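Local coordinates for protein L-asparagine oxygenase (Streptomyces coelicolor, PDB 2OG5) that catalyses the iron(II)- and 2-oxoglutarate-dependent 3-hydroxylation of L-asparagine, supplying (2S,3S)-3-hydroxyasparagine for the biosynthesis of the calcium-dependent lipopeptide antibiotic, at residues Val158-Gly163 with Gly322-Leu327; Phe178-Ala183 with Pro260-Asp265; Thr202-Leu207 with Glu315-Tyr320; Thr209-Arg214 with Asn306-His311. All coordinates share one frame; numbering follows the deposited sequence.

Along the chain the first segments come in the order 158-163, 178-183, 202-207 and 209-214, and the second segments follow in the order of contacts 2, 4, 3 and 1. Contacts 2 and 4 have centres about 8 Å apart and share the four-stranded antiparallel sheet, in which strands 176-179 and 309-313 are neighbours; both reach the bound sodium ion. Contacts 1 and 3, about 9 Å apart between centres, touch through D324 and R319, and lie about 23 to 25 Å from the other pair, again between centres. Contact 1 belongs to the larger mixed sheet through strand 326-333. Contacts 2 and 4 supply the metal ligands of the jelly-roll fold, while contacts 1 and 3 lie at or beside R325, which binds 2-oxoglutarate.

Contact 1. Residues Val158-Gly163 with Gly322-Leu327; sequences VVPVPG and GTDRWL
Two backbone bonds join V158 and L327 as an antiparallel hydrogen-bonded pair. V158 N donates to L327 O at 2.8 Å, with an N-H...O angle of 170°, and L327 N returns a bond to V158 O at 3.1 Å. On the face shared by this pair the side chains meet at their roots, V158 CB lying 3.9 Å from L327 CB. R325 runs alongside V158, its chain extended from CG to NE; in the conformer given here, one of two, NH1 comes to 4.0 Å from V158 CG1. V159 turns to the indole of W326: its CG1, anti to the carbonyl carbon (chi1 -64°), approaches W326 CD1 at 3.4 Å, while W326 NE1 is hydrogen-bonded to D157 OD1. Farther along, P160 CG rests 3.7 Å from D324 CB, and the carboxylate of D324 accepts from the backbone N atoms of R319 and Y320. R325 O is buried here with no polar partner in the model; P160 CD lies 3.6 Å from it. The pairing sets the end of strand 156-158 against the start of strand 326-333 in the larger sheet of the jelly-roll, and places V158 beside R325, the 2-oxoglutarate-binding arginine of this TauD-like oxygenase.

Contact 2. Residues Phe178-Ala183 with Pro260-Asp265; sequences FHNENA and PDLRVD. With NA (sodium ion), chain B.
N180 holds both backbone polar atoms of V264: its backbone N donates to V264 O at 2.8 Å, and its side-chain OD1 accepts from V264 N at 2.9 Å. The first bond is nearly straight. The second arrives in the carbonyl plane on a lone pair of OD1 but is more bent, with an N-H...O angle of 145°. With CG beside its own backbone N (chi1 -66°), the N180 side chain reaches across to the chain just past strand 260-262, where L262 CG, within that strand, also approaches OD1. H179 and D265 form a single backbone bridge, and their side chains run side by side; D265 CG comes to 3.5 Å from H179 CB, the carboxylate plane being 25° from the imidazole plane.

These links border the metal centre of the jelly-roll fold. H179 NE2 and E181 OE1 bind the sodium ion seen here at 2.4 and 2.0 Å, respectively, with three waters and H311 completing the site; the same three residues are the facial triad that binds iron(II) in the active enzyme. E181, bent at chi2, brings OE1 to the ion.

Past the triad, one water ties the loop to D265: it donates to N180 O and to D265 OD2, and accepts from A183 N. D265 OD1 is held separately by the backbone N atoms of A267 and A268. At the far end R263 NH1 donates to A183 O at 3.1 Å, with the acceptor somewhat out of the guanidinium plane.

Contact 3. Residues Thr202-Leu207 with Glu315-Tyr320; sequences TGRAGL and EFTPRY
A salt bridge, bridging waters and one aromatic contact join two irregular segments, T202-L207 and E315-Y320, at a partly buried place where the loops preceding strands 207-211 and 326-333 meet. The charged link runs from R204 NH2 to E315 OE1 at 3.0 Å, with an N-H...O angle of 157°. The donor meets OE1 on its anti side and lies somewhat out of the carboxylate plane, while the oxygen stays near the plane of the guanidinium; the two planes stand almost perpendicular, 88° apart. The bend of R204 at chi3 also lays one guanidinium face over the backbone O of E315.

Water extends this link in both directions. One molecule donates to E315 O and accepts a weak bond from R204 NH2, whereas another accepts from R204 NH1 and is hydrogen-bonded to T317 OG1. A third spans T202 OG1 and T317 N, at 2.7 and 2.8 Å from these atoms, respectively; T202 OG1 is also hydrogen-bonded to D200 OD1.

Below these polar groups, A205 CB sits over one face of the F316 ring in a CH-pi contact, 4.0 Å from the centroid. It is displaced toward the ring's rim, 26° off the normal. In the jelly-roll fold the loop borders the co-substrate site: the A205 side chain lies about 4 Å from that of R325, which binds 2-oxoglutarate. Farther out, T202 CG2 comes to 3.6 Å from T317 O and also approaches R319 NE, the T202 and R319 side chains passing antiparallel to one another.

Contact 4. Residues Thr209-Arg214 with Asn306-His311; sequences TACVRR and NRVTVH. With NA (sodium ion), chain B.
Strands 209-211 and 309-311 run antiparallel, their axes 4.6 Å apart at closest approach and their N-to-C directions 157° apart. A210 and V310 form the hydrogen-bonded pair: A210 N donates to V310 O and V310 N to A210 O, both at 2.9 Å, the second bond being less straight. T209 with H311 and C211 with T309 are the flanking non-hydrogen-bonded pairs. Beyond them V212 N donates to V308 O at 2.9 Å, so one further backbone hydrogen bond reaches the first residue of helix 212-215.

On one face A210 CB meets V310 CG2 at 3.9 Å, and F287 of helix 274-290 covers both residues. The other face carries T209, C211, T309 and H311. Here T309 CG2 packs on T209 CB at 3.8 Å, while the hydroxyls have partners elsewhere, T209 OG1 with H294 and T309 OG1 with the backbone O of D97. The two strands are the inner ones of the four-stranded sheet of the jelly-roll, and strand 309-313 presents the second histidine of the metal-binding facial triad: H311 NE2 binds the sodium ion at 2.1 Å, with H179 and E181 as the other protein ligands.

C211 occupies the N-cap position. Its SG, anti to the backbone N (chi1 -173°), accepts from R213 N at 3.5 Å, capping the helix start. V308 fills the angle between strand and helix: its CB touches V212 CG1, CG2 reaches C211 SG, and CG1 lies over one face of the R213 guanidinium, toward its rim. That guanidinium is held by D259, S94 and the backbone O of G95.

Contact 1. Residues Val158-Gly163 with Gly322-Leu327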
# COMPACT_ATOMS: atom_id res chain seq x y z
N VAL A 158 -7.97 -7.17 0.82
CA VAL A 158 -8.56 -6.37 -0.24
C VAL A 158 -9.40 -7.33 -1.09
O VAL A 158 -8.86 -8.11 -1.89
CB VAL A 158 -7.48 -5.66 -1.06
CG1 VAL A 158 -8.10 -4.74 -2.11
CG2 VAL A 158 -6.54 -4.86 -0.14
N VAL A 159 -10.72 -7.31 -0.87
CA VAL A 159 -11.67 -8.25 -1.47
C VAL A 159 -12.99 -7.55 -1.72
O VAL A 159 -13.39 -6.70 -0.92
CB VAL A 159 -11.91 -9.49 -0.56
CG1 VAL A 159 -10.62 -10.29 -0.38
CG2 VAL A 159 -12.47 -9.07 0.81
N PRO A 160 -13.66 -7.87 -2.83
CA PRO A 160 -14.93 -7.18 -3.11
C PRO A 160 -16.07 -7.70 -2.25
O PRO A 160 -16.19 -8.90 -2.05
CB PRO A 160 -15.17 -7.51 -4.58
CG PRO A 160 -14.53 -8.85 -4.78
CD PRO A 160 -13.31 -8.83 -3.90
N VAL A 161 -16.92 -6.79 -1.77
CA VAL A 161 -18.03 -7.14 -0.88
C VAL A 161 -19.36 -6.72 -1.51
O VAL A 161 -19.49 -5.57 -1.94
CB VAL A 161 -17.88 -6.42 0.46
CG1 VAL A 161 -19.03 -6.74 1.39
CG2 VAL A 161 -16.54 -6.78 1.13
N PRO A 162 -20.34 -7.64 -1.57
CA PRO A 162 -21.66 -7.28 -2.11
C PRO A 162 -22.27 -6.06 -1.43
O PRO A 162 -22.28 -5.97 -0.21
CB PRO A 162 -22.50 -8.53 -1.84
CG PRO A 162 -21.52 -9.63 -1.80
CD PRO A 162 -20.29 -9.06 -1.18
N GLY A 163 -22.75 -5.13 -2.24
CA GLY A 163 -23.35 -3.90 -1.73
C GLY A 163 -22.38 -2.75 -1.56
O GLY A 163 -22.79 -1.60 -1.37
N GLY A 322 -16.56 -16.87 -4.44
CA GLY A 322 -15.37 -17.33 -3.72
C GLY A 322 -14.10 -17.35 -4.55
O GLY A 322 -13.05 -17.75 -4.06
N THR A 323 -14.20 -16.93 -5.82
CA THR A 323 -13.06 -17.00 -6.75
C THR A 323 -12.49 -15.61 -7.10
O THR A 323 -11.57 -15.50 -7.90
CB THR A 323 -13.42 -17.75 -8.06
OG1 THR A 323 -14.32 -16.96 -8.86
CG2 THR A 323 -14.07 -19.12 -7.76
N ASP A 324 -13.04 -14.57 -6.50
CA ASP A 324 -12.62 -13.20 -6.81
C ASP A 324 -11.22 -12.83 -6.32
O ASP A 324 -10.62 -13.51 -5.49
CB ASP A 324 -13.62 -12.18 -6.24
CG ASP A 324 -14.93 -12.16 -7.00
OD1 ASP A 324 -14.91 -11.89 -8.22
OD2 ASP A 324 -15.98 -12.37 -6.36
N ARG A 325 -10.73 -11.73 -6.90
CA ARG A 325 -9.49 -11.05 -6.53
C ARG A 325 -9.30 -11.00 -5.02
O ARG A 325 -10.21 -10.58 -4.32
CB ARG A 325 -9.57 -9.63 -7.09
CG ARG A 325 -8.32 -8.77 -7.00
CD ARG A 325 -8.61 -7.42 -7.66
NE ARG A 325 -7.44 -6.56 -7.89
CZ ARG A 325 -7.10 -5.52 -7.13
NH1 ARG A 325 -7.79 -5.20 -6.04
NH2 ARG A 325 -6.04 -4.81 -7.45
N TRP A 326 -8.12 -11.37 -4.54
CA TRP A 326 -7.80 -11.34 -3.11
C TRP A 326 -6.37 -10.86 -2.95
O TRP A 326 -5.43 -11.58 -3.33
CB TRP A 326 -7.95 -12.74 -2.50
CG TRP A 326 -7.84 -12.82 -1.00
CD1 TRP A 326 -7.56 -11.79 -0.12
CD2 TRP A 326 -7.99 -13.99 -0.19
NE1 TRP A 326 -7.55 -12.26 1.16
CE2 TRP A 326 -7.81 -13.60 1.15
CE3 TRP A 326 -8.29 -15.33 -0.47
CZ2 TRP A 326 -7.90 -14.50 2.21
CZ3 TRP A 326 -8.38 -16.23 0.60
CH2 TRP A 326 -8.18 -15.80 1.92
N LEU A 327 -6.20 -9.65 -2.43
CA LEU A 327 -4.88 -9.16 -2.02
C LEU A 327 -4.86 -9.05 -0.51
O LEU A 327 -5.91 -8.89 0.12
CB LEU A 327 -4.54 -7.79 -2.60
CG LEU A 327 -4.92 -7.47 -4.03
CD1 LEU A 327 -4.54 -6.04 -4.40
CD2 LEU A 327 -4.30 -8.47 -5.01

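Contact 2. Residues Phe178-Ala183 with Pro260-Asp265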
# COMPACT_ATOMS: atom_id res chain seq x y z
N PHE A 178 -7.31 7.85 -8.05
CA PHE A 178 -5.93 8.00 -7.58
C PHE A 178 -5.83 8.73 -6.25
O PHE A 178 -6.46 9.77 -6.05
CB PHE A 178 -5.08 8.77 -8.61
CG PHE A 178 -4.71 7.96 -9.82
CD1 PHE A 178 -3.87 6.85 -9.73
CD2 PHE A 178 -5.20 8.33 -11.07
CE1 PHE A 178 -3.54 6.12 -10.87
CE2 PHE A 178 -4.86 7.59 -12.21
CZ PHE A 178 -4.03 6.50 -12.11
N HIS A 179 -4.99 8.19 -5.36
CA HIS A 179 -4.77 8.79 -4.06
C HIS A 179 -3.48 8.29 -3.44
O HIS A 179 -3.02 7.18 -3.72
CB HIS A 179 -5.93 8.47 -3.11
CG HIS A 179 -6.11 7.01 -2.85
ND1 HIS A 179 -6.70 6.15 -3.75
CD2 HIS A 179 -5.76 6.25 -1.78
CE1 HIS A 179 -6.71 4.92 -3.25
NE2 HIS A 179 -6.14 4.96 -2.06
N ASN A 180 -2.90 9.12 -2.58
CA ASN A 180 -1.95 8.66 -1.58
C ASN A 180 -2.76 8.01 -0.47
O ASN A 180 -3.83 8.51 -0.11
CB ASN A 180 -1.14 9.82 -0.99
CG ASN A 180 -0.23 10.48 -2.01
OD1 ASN A 180 -0.43 11.64 -2.36
ND2 ASN A 180 0.78 9.75 -2.48
N GLU A 181 -2.27 6.88 0.05
CA GLU A 181 -2.94 6.20 1.15
C GLU A 181 -2.99 7.10 2.38
O GLU A 181 -1.97 7.61 2.82
CB GLU A 181 -2.21 4.90 1.49
CG GLU A 181 -3.01 3.96 2.36
CD GLU A 181 -4.22 3.40 1.66
OE1 GLU A 181 -4.22 3.36 0.42
OE2 GLU A 181 -5.19 3.01 2.35
N ASN A 182 -4.20 7.27 2.92
CA ASN A 182 -4.43 8.04 4.14
C ASN A 182 -3.77 9.41 4.05
O ASN A 182 -3.09 9.85 4.98
CB ASN A 182 -3.97 7.27 5.40
CG ASN A 182 -4.73 5.95 5.59
OD1 ASN A 182 -4.26 5.03 6.29
ND2 ASN A 182 -5.90 5.84 4.97
N ALA A 183 -4.01 10.09 2.93
CA ALA A 183 -3.38 11.37 2.62
C ALA A 183 -3.56 12.41 3.73
O ALA A 183 -2.67 13.22 3.98
CB ALA A 183 -3.90 11.93 1.28
N PRO A 260 9.92 16.57 -5.39
CA PRO A 260 9.01 16.68 -4.25
C PRO A 260 8.35 15.36 -3.83
O PRO A 260 8.28 14.41 -4.61
CB PRO A 260 7.92 17.62 -4.78
CG PRO A 260 7.92 17.42 -6.24
CD PRO A 260 9.36 17.17 -6.61
N ASP A 261 7.88 15.32 -2.59
CA ASP A 261 6.85 14.37 -2.20
C ASP A 261 5.50 14.98 -2.53
O ASP A 261 5.41 16.18 -2.85
CB ASP A 261 6.91 14.08 -0.70
CG ASP A 261 8.18 13.38 -0.27
OD1 ASP A 261 8.86 12.74 -1.10
OD2 ASP A 261 8.50 13.45 0.94
N LEU A 262 4.43 14.19 -2.46
CA LEU A 262 3.09 14.77 -2.58
C LEU A 262 2.09 14.16 -1.61
O LEU A 262 2.32 13.10 -1.03
CB LEU A 262 2.57 14.71 -4.01
CG LEU A 262 1.88 13.44 -4.49
CD1 LEU A 262 1.32 13.71 -5.89
CD2 LEU A 262 2.86 12.26 -4.49
N ARG A 263 0.98 14.86 -1.44
CA ARG A 263 -0.08 14.46 -0.53
C ARG A 263 -1.40 14.86 -1.19
O ARG A 263 -1.76 16.05 -1.22
CB ARG A 263 0.12 15.17 0.81
CG ARG A 263 -0.85 14.78 1.88
CD ARG A 263 -0.44 15.39 3.21
NE ARG A 263 -0.95 16.73 3.37
CZ ARG A 263 -2.00 17.08 4.12
NH1 ARG A 263 -2.72 16.17 4.78
NH2 ARG A 263 -2.35 18.35 4.20
N VAL A 264 -2.10 13.89 -1.76
CA VAL A 264 -3.35 14.17 -2.46
C VAL A 264 -4.25 12.95 -2.51
O VAL A 264 -3.78 11.81 -2.52
CB VAL A 264 -3.07 14.69 -3.91
CG1 VAL A 264 -2.57 13.56 -4.82
CG2 VAL A 264 -4.31 15.38 -4.51
N ASP A 265 -5.56 13.20 -2.51
CA ASP A 265 -6.55 12.15 -2.74
C ASP A 265 -7.56 12.76 -3.69
O ASP A 265 -8.24 13.71 -3.32
CB ASP A 265 -7.19 11.74 -1.42
CG ASP A 265 -8.19 10.61 -1.57
OD1 ASP A 265 -8.91 10.58 -2.58
OD2 ASP A 265 -8.26 9.76 -0.66
NA NA B . -5.22 2.85 -1.24
O HOH W 1 -6.36 9.10 1.09
O HOH W 2 -6.71 2.82 0.03
O HOH W 3 -6.45 1.52 -2.18
O HOH W 4 -4.61 0.42 -0.80

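Contact 3. Residues Thr202-Leu207 with Glu315-Tyr320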
# COMPACT_ATOMS: atom_id res chain seq x y z
N THR A 202 -11.59 -12.29 -13.81
CA THR A 202 -12.38 -11.70 -14.89
C THR A 202 -11.52 -10.93 -15.89
O THR A 202 -11.98 -10.65 -17.00
CB THR A 202 -13.48 -10.76 -14.38
OG1 THR A 202 -12.88 -9.54 -13.93
CG2 THR A 202 -14.33 -11.40 -13.27
N GLY A 203 -10.29 -10.59 -15.50
CA GLY A 203 -9.35 -9.90 -16.39
C GLY A 203 -9.48 -8.38 -16.47
O GLY A 203 -8.72 -7.74 -17.21
N ARG A 204 -10.41 -7.79 -15.73
CA ARG A 204 -10.65 -6.35 -15.83
C ARG A 204 -9.99 -5.50 -14.73
O ARG A 204 -9.78 -4.31 -14.94
CB ARG A 204 -12.15 -6.04 -15.86
CG ARG A 204 -12.87 -6.49 -17.14
CD ARG A 204 -14.30 -5.95 -17.21
NE ARG A 204 -14.33 -4.49 -17.22
CZ ARG A 204 -15.34 -3.73 -16.80
NH1 ARG A 204 -16.45 -4.26 -16.29
NH2 ARG A 204 -15.23 -2.41 -16.85
N ALA A 205 -9.70 -6.10 -13.57
CA ALA A 205 -9.08 -5.36 -12.47
C ALA A 205 -7.58 -5.23 -12.66
O ALA A 205 -6.89 -6.21 -12.94
CB ALA A 205 -9.37 -6.05 -11.14
N GLY A 206 -7.07 -4.02 -12.49
CA GLY A 206 -5.63 -3.79 -12.42
C GLY A 206 -5.31 -2.68 -11.43
O GLY A 206 -6.05 -1.70 -11.32
N LEU A 207 -4.21 -2.86 -10.71
CA LEU A 207 -3.66 -1.81 -9.87
C LEU A 207 -3.06 -0.76 -10.78
O LEU A 207 -2.34 -1.09 -11.73
CB LEU A 207 -2.55 -2.39 -9.00
CG LEU A 207 -1.72 -1.41 -8.15
CD1 LEU A 207 -2.55 -0.77 -7.06
CD2 LEU A 207 -0.52 -2.16 -7.56
N GLU A 315 -12.16 -0.55 -12.66
CA GLU A 315 -13.45 -1.16 -12.34
C GLU A 315 -13.48 -2.62 -12.78
O GLU A 315 -12.88 -2.99 -13.80
CB GLU A 315 -14.54 -0.35 -13.04
CG GLU A 315 -15.91 -0.96 -13.18
CD GLU A 315 -16.77 -0.15 -14.13
OE1 GLU A 315 -16.97 -0.57 -15.28
OE2 GLU A 315 -17.21 0.94 -13.73
N PHE A 316 -14.19 -3.45 -12.03
CA PHE A 316 -14.42 -4.85 -12.41
C PHE A 316 -15.74 -5.34 -11.87
O PHE A 316 -16.35 -4.68 -11.03
CB PHE A 316 -13.25 -5.75 -11.98
CG PHE A 316 -13.08 -5.91 -10.50
CD1 PHE A 316 -13.34 -7.12 -9.88
CD2 PHE A 316 -12.59 -4.86 -9.73
CE1 PHE A 316 -13.16 -7.28 -8.52
CE2 PHE A 316 -12.40 -5.01 -8.36
CZ PHE A 316 -12.68 -6.22 -7.76
N THR A 317 -16.22 -6.46 -12.39
CA THR A 317 -17.49 -7.02 -11.95
C THR A 317 -17.23 -8.29 -11.15
O THR A 317 -16.88 -9.32 -11.72
CB THR A 317 -18.39 -7.35 -13.15
OG1 THR A 317 -18.54 -6.17 -13.96
CG2 THR A 317 -19.77 -7.83 -12.67
N PRO A 318 -17.35 -8.21 -9.81
CA PRO A 318 -17.11 -9.42 -9.02
C PRO A 318 -18.09 -10.55 -9.31
O PRO A 318 -19.24 -10.31 -9.68
CB PRO A 318 -17.30 -8.93 -7.57
CG PRO A 318 -17.07 -7.48 -7.63
CD PRO A 318 -17.63 -7.05 -8.95
N ARG A 319 -17.61 -11.78 -9.14
CA ARG A 319 -18.45 -12.96 -9.26
C ARG A 319 -19.20 -13.26 -7.97
O ARG A 319 -20.31 -13.81 -8.00
CB ARG A 319 -17.59 -14.17 -9.63
CG ARG A 319 -16.96 -14.10 -11.01
CD ARG A 319 -15.98 -15.21 -11.18
NE ARG A 319 -15.46 -15.30 -12.55
CZ ARG A 319 -14.54 -16.18 -12.94
NH1 ARG A 319 -14.00 -17.04 -12.08
NH2 ARG A 319 -14.14 -16.17 -14.20
N TYR A 320 -18.58 -12.94 -6.84
CA TYR A 320 -19.10 -13.28 -5.50
C TYR A 320 -19.40 -14.78 -5.35
O TYR A 320 -20.43 -15.17 -4.81
CB TYR A 320 -20.32 -12.42 -5.14
CG TYR A 320 -20.06 -10.92 -5.12
CD1 TYR A 320 -18.99 -10.38 -4.39
CD2 TYR A 320 -20.89 -10.04 -5.80
CE1 TYR A 320 -18.77 -9.02 -4.35
CE2 TYR A 320 -20.67 -8.67 -5.77
CZ TYR A 320 -19.61 -8.16 -5.04
OH TYR A 320 -19.40 -6.80 -5.01
O HOH W 5 -14.91 -7.80 -14.53
O HOH W 6 -12.38 -1.61 -15.95
O HOH W 7 -17.87 -6.71 -16.72

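Contact 4. Residues Thr209-Arg214 with Asn306-His311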
# COMPACT_ATOMS: atom_id res chain seq x y z
N THR A 209 -0.61 2.69 -10.68
CA THR A 209 0.29 3.55 -9.88
C THR A 209 0.81 4.69 -10.74
O THR A 209 1.17 4.48 -11.90
CB THR A 209 1.47 2.74 -9.28
OG1 THR A 209 2.26 2.16 -10.32
CG2 THR A 209 0.94 1.62 -8.37
N ALA A 210 0.84 5.90 -10.20
CA ALA A 210 1.37 7.06 -10.93
C ALA A 210 2.28 7.90 -10.03
O ALA A 210 1.88 8.28 -8.93
CB ALA A 210 0.25 7.91 -11.46
N CYS A 211 3.48 8.18 -10.51
CA CYS A 211 4.51 8.83 -9.70
C CYS A 211 4.65 10.29 -10.08
O CYS A 211 4.68 10.63 -11.27
CB CYS A 211 5.83 8.10 -9.88
SG CYS A 211 7.18 8.64 -8.81
N VAL A 212 4.74 11.14 -9.07
CA VAL A 212 4.96 12.57 -9.28
C VAL A 212 6.23 12.83 -10.11
O VAL A 212 6.31 13.84 -10.82
CB VAL A 212 5.03 13.36 -7.95
CG1 VAL A 212 6.29 13.02 -7.17
CG2 VAL A 212 4.93 14.87 -8.20
N ARG A 213 7.20 11.92 -10.06
CA ARG A 213 8.44 12.06 -10.87
C ARG A 213 8.20 12.00 -12.38
O ARG A 213 8.93 12.63 -13.15
CB ARG A 213 9.47 10.99 -10.48
CG ARG A 213 10.00 11.15 -9.07
CD ARG A 213 10.92 10.03 -8.63
NE ARG A 213 11.40 10.34 -7.29
CZ ARG A 213 11.57 9.46 -6.30
NH1 ARG A 213 11.33 8.18 -6.46
NH2 ARG A 213 11.99 9.89 -5.12
N ARG A 214 7.20 11.22 -12.80
CA ARG A 214 6.83 11.15 -14.22
C ARG A 214 6.05 12.37 -14.65
O ARG A 214 6.14 12.76 -15.81
CB ARG A 214 5.98 9.92 -14.54
CG ARG A 214 6.64 8.57 -14.32
CD ARG A 214 7.79 8.35 -15.28
NE ARG A 214 8.19 6.95 -15.37
CZ ARG A 214 9.25 6.51 -16.05
NH1 ARG A 214 10.01 7.36 -16.73
NH2 ARG A 214 9.53 5.22 -16.07
N ASN A 306 4.58 5.63 -1.05
CA ASN A 306 3.44 6.51 -0.83
C ASN A 306 3.83 7.97 -0.64
O ASN A 306 2.94 8.83 -0.55
CB ASN A 306 2.65 6.02 0.40
CG ASN A 306 1.26 6.63 0.50
OD1 ASN A 306 0.51 6.68 -0.49
ND2 ASN A 306 0.88 7.06 1.71
N ARG A 307 5.13 8.26 -0.57
CA ARG A 307 5.60 9.66 -0.52
C ARG A 307 5.55 10.31 -1.90
O ARG A 307 5.37 11.53 -2.00
CB ARG A 307 7.06 9.75 -0.03
CG ARG A 307 7.30 9.72 1.47
CD ARG A 307 7.36 8.33 2.04
NE ARG A 307 8.37 7.47 1.42
CZ ARG A 307 9.60 7.24 1.88
NH1 ARG A 307 10.02 7.75 3.02
NH2 ARG A 307 10.41 6.45 1.19
N VAL A 308 5.70 9.52 -2.97
CA VAL A 308 5.85 10.05 -4.32
C VAL A 308 4.87 9.46 -5.34
O VAL A 308 4.80 9.94 -6.47
CB VAL A 308 7.29 9.86 -4.86
CG1 VAL A 308 8.26 10.74 -4.09
CG2 VAL A 308 7.71 8.40 -4.83
N THR A 309 4.12 8.43 -4.95
CA THR A 309 3.28 7.70 -5.89
C THR A 309 1.87 7.55 -5.35
O THR A 309 1.70 7.12 -4.21
CB THR A 309 3.92 6.32 -6.17
OG1 THR A 309 5.19 6.54 -6.77
CG2 THR A 309 3.08 5.46 -7.12
N VAL A 310 0.90 7.91 -6.18
CA VAL A 310 -0.51 7.66 -5.93
C VAL A 310 -0.93 6.35 -6.56
O VAL A 310 -0.27 5.86 -7.48
CB VAL A 310 -1.40 8.79 -6.47
CG1 VAL A 310 -1.09 10.12 -5.76
CG2 VAL A 310 -1.25 8.97 -8.00
N HIS A 311 -2.00 5.75 -6.05
CA HIS A 311 -2.51 4.53 -6.67
C HIS A 311 -4.02 4.55 -6.77
O HIS A 311 -4.72 5.30 -6.09
CB HIS A 311 -2.03 3.28 -5.91
CG HIS A 311 -2.63 3.13 -4.56
ND1 HIS A 311 -2.14 3.78 -3.44
CD2 HIS A 311 -3.68 2.38 -4.13
CE1 HIS A 311 -2.86 3.45 -2.39
NE2 HIS A 311 -3.80 2.61 -2.77
NA NA B . -5.22 2.85 -1.24
O HOH W 2 -6.71 2.82 0.03
O HOH W 3 -6.45 1.52 -2.18
O HOH W 4 -4.61 0.42 -0.80